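Local coordinates for sugar-binding transport ATP-binding protein (Pyrococcus horikoshii, PDB 1V43), which binds ATP and probably hydrolyses it to power sugar uptake as the nucleotide-binding subunit of an ABC transporter, at residues Asp315-Glu318 / Asp323-Leu326; Leu326-Gly331 / Val335-Pro340; Leu17-Gly22 / Leu54-Gly59. All blocks are in the same frame, centred on the assembly; numbering follows the deposited sequence.

Overall arrangement
Contact 3 comes first along the chain, followed by contact 1 and then contact 2. Contact 3 joins strand 12-21 to helix 50-58 in the ATP-binding part of the protein. Contacts 1 and 2 belong to the C-terminal TOBE region, about 43 and 42 Å from contact 3, centre to centre, and on the other side of the chain's centre. Their own centres are about 7 Å apart: they share Leu326 and use successive strands of one antiparallel sheet, 307-319, 323-330 and 333-340. Both also touch the second subunit, whereas contact 3 meets no other protein chain. Nucleotide binding and this part of the dimer contact are thus served by separate regions of the subunit.

Contact 1. Residues Asp315-Glu318 / Asp323-Leu326; sequences DFVE and DTIL
Glu318 and Ile325 form an antiparallel hydrogen-bonded pair in the hairpin of strands 307-319 and 323-330, within the TOBE region. Glu318 N donates to Ile325 O over 2.8 Å, nearly straight at 171°, and Ile325 N donates back to Glu318 O. Longer CA-H...O contacts reinforce the ladder: Thr324 CA lies 3.3 Å from Glu318 O.

The apolar contacts fall on one face, where Val317 and Leu326 run side by side and point the same way, Val317 CG2 3.8 Å from Leu326 CD2. With Val317 CG1 anti to the backbone N (chi1 -179°), that methyl also reaches Thr324 CG2, 3.9 Å away. Beta-branched Val317 and Thr324 suit extended backbone, while Thr324 keeps OG1 for hydrogen bonds with Ile343 N and Gly341 O.

On the other face the extended Glu318 slants across Ile325, its OE2 3.7 Å from Ile325 CG2. That same oxygen is hydrogen-bonded to His327 NE2. Glutamate therefore offers both an aliphatic stem to lie against isoleucine and an acid to meet a histidine. The buried carboxylate would probably favour protonation of that imidazole, though the nearby Lys336 would work against it.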
loop_
_atom_site.group_PDB
_atom_site.type_symbol
_atom_site.label_atom_id
_atom_site.label_comp_id
_atom_site.label_asym_id
_atom_site.label_seq_id
_atom_site.Cartn_x
_atom_site.Cartn_y
_atom_site.Cartn_z
ATOM N N ASP A 315 -14.828 13.472 10.526
ATOM C CA ASP A 315 -13.699 14.021 11.256
ATOM C C ASP A 315 -12.484 14.271 10.351
ATOM O O ASP A 315 -11.689 15.175 10.599
ATOM C CB ASP A 315 -13.306 13.059 12.367
ATOM C CG ASP A 315 -12.189 13.593 13.226
ATOM O OD1 ASP A 315 -12.393 14.630 13.888
ATOM O OD2 ASP A 315 -11.110 12.975 13.237
ATOM N N PHE A 316 -12.332 13.456 9.314
ATOM C CA PHE A 316 -11.205 13.608 8.395
ATOM C C PHE A 316 -11.443 12.825 7.113
ATOM O O PHE A 316 -12.166 11.820 7.099
ATOM C CB PHE A 316 -9.913 13.125 9.046
ATOM C CG PHE A 316 -8.675 13.429 8.242
ATOM C CD1 PHE A 316 -8.198 14.739 8.133
ATOM C CD2 PHE A 316 -7.970 12.407 7.612
ATOM C CE1 PHE A 316 -7.032 15.030 7.412
ATOM C CE2 PHE A 316 -6.797 12.684 6.886
ATOM C CZ PHE A 316 -6.332 13.999 6.788
ATOM N N VAL A 317 -10.817 13.284 6.041
ATOM C CA VAL A 317 -10.976 12.656 4.749
ATOM C C VAL A 317 -9.654 12.376 4.044
ATOM O O VAL A 317 -8.796 13.246 3.945
ATOM C CB VAL A 317 -11.826 13.550 3.804
ATOM C CG1 VAL A 317 -11.998 12.866 2.441
ATOM C CG2 VAL A 317 -13.168 13.860 4.455
ATOM N N GLU A 318 -9.505 11.143 3.572
ATOM C CA GLU A 318 -8.348 10.740 2.799
ATOM C C GLU A 318 -8.919 10.689 1.370
ATOM O O GLU A 318 -9.500 9.682 0.975
ATOM C CB GLU A 318 -7.868 9.333 3.188
ATOM C CG GLU A 318 -7.421 9.135 4.622
ATOM C CD GLU A 318 -6.997 7.689 4.884
ATOM O OE1 GLU A 318 -6.142 7.180 4.137
ATOM O OE2 GLU A 318 -7.511 7.051 5.825
ATOM N N ASP A 323 -9.834 6.160 -4.365
ATOM C CA ASP A 323 -10.777 5.834 -3.288
ATOM C C ASP A 323 -10.832 7.046 -2.369
ATOM O O ASP A 323 -9.916 7.865 -2.367
ATOM C CB ASP A 323 -10.290 4.635 -2.462
ATOM C CG ASP A 323 -10.405 3.339 -3.206
ATOM O OD1 ASP A 323 -11.550 2.944 -3.520
ATOM O OD2 ASP A 323 -9.356 2.720 -3.482
ATOM N N THR A 324 -11.894 7.154 -1.585
ATOM C CA THR A 324 -12.040 8.263 -0.652
ATOM C C THR A 324 -12.364 7.662 0.703
ATOM O O THR A 324 -13.445 7.102 0.881
ATOM C CB THR A 324 -13.199 9.207 -1.067
ATOM O OG1 THR A 324 -12.817 9.957 -2.223
ATOM C CG2 THR A 324 -13.558 10.154 0.066
ATOM N N ILE A 325 -11.436 7.757 1.651
ATOM C CA ILE A 325 -11.677 7.193 2.976
ATOM C C ILE A 325 -12.119 8.229 4.002
ATOM O O ILE A 325 -11.382 9.166 4.329
ATOM C CB ILE A 325 -10.437 6.479 3.517
ATOM C CG1 ILE A 325 -9.956 5.467 2.484
ATOM C CG2 ILE A 325 -10.783 5.752 4.841
ATOM C CD1 ILE A 325 -8.709 4.734 2.892
ATOM N N LEU A 326 -13.322 8.041 4.526
ATOM C CA LEU A 326 -13.867 8.964 5.514
ATOM C C LEU A 326 -13.719 8.442 6.935
ATOM O O LEU A 326 -14.013 7.274 7.208
ATOM C CB LEU A 326 -15.355 9.194 5.259
ATOM C CG LEU A 326 -15.810 9.500 3.838
ATOM C CD1 LEU A 326 -17.336 9.633 3.843
ATOM C CD2 LEU A 326 -15.145 10.770 3.327
#

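Contact 2. Residues Leu326-Gly331 / Val335-Pro340; sequences LHVKFG and VKVKLP
Val335 CG2 sits over one face of the Phe330 ring, 3.6 Å from its centroid and 26° off the ring normal, displaced toward the rim: a CH-pi contact in which the two side chains meet at about a right angle. Val335 turns CG1 anti to its carbonyl carbon (chi1 -56°), which leaves CG2 between the backbone N and the carbonyl carbon, directed at the aromatic face. Phe330 is poorly ordered, so the detail of this approach is less certain. On the same side of the sheet Leu326 CD1 meets Leu339 CD1 at 3.6 Å, and Val328 CG2 lies 4.2 Å from Val337 CG2. Aliphatic residues suit this face because Val353 of strand 350-356 and Met293 of strand 293-295, farther across the same sheet, pack against it.

The backbones are joined as a beta hairpin, strands 323-330 and 333-340, with the second strand outermost in its five-stranded antiparallel sheet within this chain. Leu326 and Val337 exchange two bonds lying in the carbonyl planes, Leu326 N to Val337 O at 2.8 Å and Val337 N to Leu326 O at 2.7 Å; Val328 and Val335 exchange another two. The strand segments run at 138°, a marked twist away from strict antiparallel.

The opposite face is looser. His327 and Lys336 lie side by side, with Lys336 CG over one face of the imidazole near its rim, 4.1 Å from His327 CD2. Lysine suits the partly exposed spot: its stem passes the ring while the extended chain carries NZ onward, 5.0 Å from His327 NE2, which is hydrogen-bonded to Glu318. Val178 of the second subunit packs on both residues. Lys338 starts away from the partner strand, and its NZ makes a salt bridge with Asp323 OD2 of that subunit.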
loop_
_atom_site.group_PDB
_atom_site.type_symbol
_atom_site.label_atom_id
_atom_site.label_comp_id
_atom_site.label_asym_id
_atom_site.label_seq_id
_atom_site.Cartn_x
_atom_site.Cartn_y
_atom_site.Cartn_z
ATOM N N LEU A 326 -13.322 8.041 4.526
ATOM C CA LEU A 326 -13.867 8.964 5.514
ATOM C C LEU A 326 -13.719 8.442 6.935
ATOM O O LEU A 326 -14.013 7.274 7.208
ATOM C CB LEU A 326 -15.355 9.194 5.259
ATOM C CG LEU A 326 -15.810 9.500 3.838
ATOM C CD1 LEU A 326 -17.336 9.633 3.843
ATOM C CD2 LEU A 326 -15.145 10.770 3.327
ATOM N N HIS A 327 -13.257 9.309 7.832
ATOM C CA HIS A 327 -13.134 8.958 9.242
ATOM C C HIS A 327 -14.346 9.650 9.848
ATOM O O HIS A 327 -14.361 10.872 9.995
ATOM C CB HIS A 327 -11.839 9.505 9.846
ATOM C CG HIS A 327 -10.594 9.041 9.145
ATOM N ND1 HIS A 327 -9.337 9.184 9.691
ATOM C CD2 HIS A 327 -10.409 8.478 7.926
ATOM C CE1 HIS A 327 -8.432 8.731 8.842
ATOM N NE2 HIS A 327 -9.056 8.297 7.762
ATOM N N VAL A 328 -15.377 8.863 10.152
ATOM C CA VAL A 328 -16.617 9.388 10.696
ATOM C C VAL A 328 -16.777 9.054 12.163
ATOM O O VAL A 328 -16.530 7.920 12.581
ATOM C CB VAL A 328 -17.845 8.807 9.965
ATOM C CG1 VAL A 328 -19.092 9.582 10.366
ATOM C CG2 VAL A 328 -17.641 8.852 8.472
ATOM N N LYS A 329 -17.199 10.047 12.939
ATOM C CA LYS A 329 -17.411 9.854 14.364
ATOM C C LYS A 329 -18.773 9.229 14.619
ATOM O O LYS A 329 -19.797 9.834 14.338
ATOM C CB LYS A 329 -17.335 11.187 15.112
ATOM C CG LYS A 329 -15.939 11.774 15.256
ATOM C CD LYS A 329 -15.979 12.989 16.178
ATOM C CE LYS A 329 -14.619 13.659 16.330
ATOM N NZ LYS A 329 -14.701 14.853 17.227
ATOM N N PHE A 330 -18.766 8.002 15.133
ATOM C CA PHE A 330 -19.988 7.277 15.474
ATOM C C PHE A 330 -20.172 7.517 16.963
ATOM O O PHE A 330 -19.525 6.858 17.781
ATOM C CB PHE A 330 -19.804 5.777 15.234
ATOM C CG PHE A 330 -20.210 5.322 13.868
ATOM C CD1 PHE A 330 -19.903 6.078 12.743
ATOM C CD2 PHE A 330 -20.881 4.116 13.703
ATOM C CE1 PHE A 330 -20.259 5.637 11.471
ATOM C CE2 PHE A 330 -21.241 3.666 12.436
ATOM C CZ PHE A 330 -20.929 4.427 11.320
ATOM N N GLY A 331 -21.045 8.454 17.323
ATOM C CA GLY A 331 -21.226 8.744 18.730
ATOM C C GLY A 331 -19.855 9.140 19.236
ATOM O O GLY A 331 -19.219 10.022 18.660
ATOM N N VAL A 335 -14.856 5.618 13.193
ATOM C CA VAL A 335 -14.728 4.508 12.252
ATOM C C VAL A 335 -14.364 5.027 10.870
ATOM O O VAL A 335 -14.533 6.212 10.580
ATOM C CB VAL A 335 -16.042 3.694 12.130
ATOM C CG1 VAL A 335 -16.485 3.195 13.499
ATOM C CG2 VAL A 335 -17.124 4.544 11.486
ATOM N N LYS A 336 -13.865 4.137 10.018
ATOM C CA LYS A 336 -13.496 4.521 8.656
ATOM C C LYS A 336 -14.483 3.948 7.671
ATOM O O LYS A 336 -14.902 2.806 7.806
ATOM C CB LYS A 336 -12.107 3.998 8.291
ATOM C CG LYS A 336 -10.976 4.587 9.100
ATOM C CD LYS A 336 -9.675 3.936 8.694
ATOM C CE LYS A 336 -8.509 4.441 9.504
ATOM N NZ LYS A 336 -7.249 3.815 9.023
ATOM N N VAL A 337 -14.839 4.752 6.676
ATOM C CA VAL A 337 -15.757 4.342 5.628
ATOM C C VAL A 337 -15.023 4.510 4.295
ATOM O O VAL A 337 -14.496 5.584 3.986
ATOM C CB VAL A 337 -17.031 5.204 5.629
ATOM C CG1 VAL A 337 -17.890 4.867 4.416
ATOM C CG2 VAL A 337 -17.821 4.959 6.916
ATOM N N LYS A 338 -14.982 3.445 3.504
ATOM C CA LYS A 338 -14.286 3.509 2.232
ATOM C C LYS A 338 -15.232 3.660 1.051
ATOM O O LYS A 338 -16.059 2.792 0.800
ATOM C CB LYS A 338 -13.423 2.261 2.050
ATOM C CG LYS A 338 -12.664 2.229 0.742
ATOM C CD LYS A 338 -11.821 0.972 0.652
ATOM C CE LYS A 338 -11.119 0.875 -0.690
ATOM N NZ LYS A 338 -10.205 -0.290 -0.749
ATOM N N LEU A 339 -15.100 4.768 0.330
ATOM C CA LEU A 339 -15.935 5.029 -0.832
ATOM C C LEU A 339 -15.097 4.997 -2.109
ATOM O O LEU A 339 -13.994 5.538 -2.147
ATOM C CB LEU A 339 -16.580 6.403 -0.718
ATOM C CG LEU A 339 -17.402 6.693 0.535
ATOM C CD1 LEU A 339 -17.787 8.169 0.539
ATOM C CD2 LEU A 339 -18.641 5.796 0.563
ATOM N N PRO A 340 -15.611 4.354 -3.170
ATOM C CA PRO A 340 -14.887 4.274 -4.447
ATOM C C PRO A 340 -14.803 5.657 -5.084
ATOM O O PRO A 340 -15.690 6.487 -4.882
ATOM C CB PRO A 340 -15.748 3.324 -5.284
ATOM C CG PRO A 340 -16.432 2.457 -4.230
ATOM C CD PRO A 340 -16.798 3.480 -3.174
#

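Contact 3. Residues Leu17-Gly22 / Leu54-Gly59; sequences LTKRFG and LRMIAG
The ATP-binding region of the ABC domain supplies both elements here: strand 12-21, ending at Phe21, a residue seen to bind ATP in a structure of this protein, though no nucleotide is bound to this chain here, and helix 50-58, which begins in the P-loop and ends in a Schellman motif with Gly59 as its C-prime residue. Their short segments cross at 111°, with axes 10.6 Å apart, a gap bridged by the side chain of Met56. Its CE meets Leu17 CD1 tip to tip at 3.7 Å, and its SD lies 3.8 Å from Lys19 CB. The methionine chain extends through chi2, and the bend at chi3 (-81°) swings the terminal methyl across the strand, close to both Leu17 CD1 and Lys19 CB. Leucine suits this buried point of the strand, where Leu17 also packs on Ile68.

Lysine suits the partly exposed position of Lys19: its CB packs against the Met56 sulfur and methyl, while NZ continues to a hydrogen bond with Glu62 O. With an alanine in place of Met56, Leu17 CD1 and Lys19 CB would probably lose their partner and a gap open between helix and strand.

Between these two segments the contact is apolar, so it rests on shape more than on direction, and a long, unbranched methionine can fit it without demanding a polar mate.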
loop_
_atom_site.group_PDB
_atom_site.type_symbol
_atom_site.label_atom_id
_atom_site.label_comp_id
_atom_site.label_asym_id
_atom_site.label_seq_id
_atom_site.Cartn_x
_atom_site.Cartn_y
_atom_site.Cartn_z
ATOM N N LEU A 17 3.986 -30.001 15.145
ATOM C CA LEU A 17 5.293 -29.372 14.998
ATOM C C LEU A 17 5.478 -28.256 16.008
ATOM O O LEU A 17 4.674 -27.319 16.076
ATOM C CB LEU A 17 5.456 -28.761 13.599
ATOM C CG LEU A 17 6.424 -29.301 12.548
ATOM C CD1 LEU A 17 6.795 -28.147 11.608
ATOM C CD2 LEU A 17 7.668 -29.878 13.186
ATOM N N THR A 18 6.553 -28.348 16.775
ATOM C CA THR A 18 6.873 -27.333 17.759
ATOM C C THR A 18 8.354 -27.010 17.641
ATOM O O THR A 18 9.171 -27.875 17.316
ATOM C CB THR A 18 6.605 -27.826 19.204
ATOM O OG1 THR A 18 5.195 -27.967 19.422
ATOM C CG2 THR A 18 7.185 -26.850 20.206
ATOM N N LYS A 19 8.695 -25.759 17.908
ATOM C CA LYS A 19 10.079 -25.328 17.869
ATOM C C LYS A 19 10.316 -24.295 18.962
ATOM O O LYS A 19 9.791 -23.193 18.888
ATOM C CB LYS A 19 10.411 -24.708 16.505
ATOM C CG LYS A 19 11.827 -24.177 16.397
ATOM C CD LYS A 19 12.844 -25.281 16.607
ATOM C CE LYS A 19 14.246 -24.776 16.367
ATOM N NZ LYS A 19 15.188 -25.906 16.192
ATOM N N ARG A 20 11.091 -24.642 19.983
ATOM C CA ARG A 20 11.376 -23.664 21.032
ATOM C C ARG A 20 12.861 -23.363 21.153
ATOM O O ARG A 20 13.666 -24.259 21.377
ATOM C CB ARG A 20 10.836 -24.120 22.394
ATOM C CG ARG A 20 11.164 -25.544 22.773
ATOM C CD ARG A 20 10.775 -25.818 24.217
ATOM N NE ARG A 20 10.555 -27.243 24.452
ATOM C CZ ARG A 20 9.432 -27.884 24.137
ATOM N NH1 ARG A 20 8.422 -27.226 23.581
ATOM N NH2 ARG A 20 9.319 -29.186 24.369
ATOM N N PHE A 21 13.219 -22.097 20.983
ATOM C CA PHE A 21 14.608 -21.684 21.106
ATOM C C PHE A 21 14.844 -21.377 22.577
ATOM O O PHE A 21 14.708 -20.231 23.014
ATOM C CB PHE A 21 14.883 -20.438 20.265
ATOM C CG PHE A 21 14.732 -20.657 18.787
ATOM C CD1 PHE A 21 13.474 -20.833 18.218
ATOM C CD2 PHE A 21 15.849 -20.704 17.962
ATOM C CE1 PHE A 21 13.332 -21.052 16.852
ATOM C CE2 PHE A 21 15.718 -20.923 16.595
ATOM C CZ PHE A 21 14.456 -21.097 16.039
ATOM N N GLY A 22 15.183 -22.408 23.343
ATOM C CA GLY A 22 15.413 -22.221 24.760
ATOM C C GLY A 22 14.108 -22.090 25.523
ATOM O O GLY A 22 13.466 -23.089 25.852
ATOM N N LEU A 54 8.924 -22.472 7.751
ATOM C CA LEU A 54 9.487 -22.707 6.423
ATOM C C LEU A 54 10.861 -23.376 6.535
ATOM O O LEU A 54 11.147 -24.326 5.807
ATOM C CB LEU A 54 9.630 -21.404 5.633
ATOM C CG LEU A 54 9.820 -21.594 4.122
ATOM C CD1 LEU A 54 8.514 -22.089 3.529
ATOM C CD2 LEU A 54 10.223 -20.285 3.457
ATOM N N ARG A 55 11.690 -22.884 7.455
ATOM C CA ARG A 55 13.030 -23.421 7.672
ATOM C C ARG A 55 13.001 -24.876 8.146
ATOM O O ARG A 55 13.862 -25.660 7.768
ATOM C CB ARG A 55 13.805 -22.530 8.663
ATOM C CG ARG A 55 14.182 -21.167 8.066
ATOM C CD ARG A 55 14.830 -20.220 9.072
ATOM N NE ARG A 55 16.008 -20.796 9.723
ATOM C CZ ARG A 55 17.215 -20.913 9.169
ATOM N NH1 ARG A 55 17.449 -20.493 7.930
ATOM N NH2 ARG A 55 18.199 -21.455 9.869
ATOM N N MET A 56 12.020 -25.243 8.967
ATOM C CA MET A 56 11.913 -26.628 9.402
ATOM C C MET A 56 11.489 -27.476 8.193
ATOM O O MET A 56 11.967 -28.598 8.006
ATOM C CB MET A 56 10.879 -26.788 10.526
ATOM C CG MET A 56 11.318 -26.236 11.880
ATOM S SD MET A 56 10.184 -26.674 13.230
ATOM C CE MET A 56 8.889 -25.432 13.022
ATOM N N ILE A 57 10.584 -26.947 7.377
ATOM C CA ILE A 57 10.151 -27.682 6.183
ATOM C C ILE A 57 11.360 -27.910 5.267
ATOM O O ILE A 57 11.518 -28.988 4.699
ATOM C CB ILE A 57 9.052 -26.914 5.397
ATOM C CG1 ILE A 57 7.762 -26.857 6.223
ATOM C CG2 ILE A 57 8.800 -27.589 4.060
ATOM C CD1 ILE A 57 6.604 -26.148 5.530
ATOM N N ALA A 58 12.220 -26.896 5.149
ATOM C CA ALA A 58 13.414 -26.990 4.310
ATOM C C ALA A 58 14.472 -27.904 4.930
ATOM O O ALA A 58 15.304 -28.464 4.225
ATOM C CB ALA A 58 14.002 -25.596 4.081
ATOM N N GLY A 59 14.436 -28.057 6.251
ATOM C CA GLY A 59 15.413 -28.902 6.904
ATOM C C GLY A 59 16.624 -28.116 7.381
ATOM O O GLY A 59 17.618 -28.691 7.822
#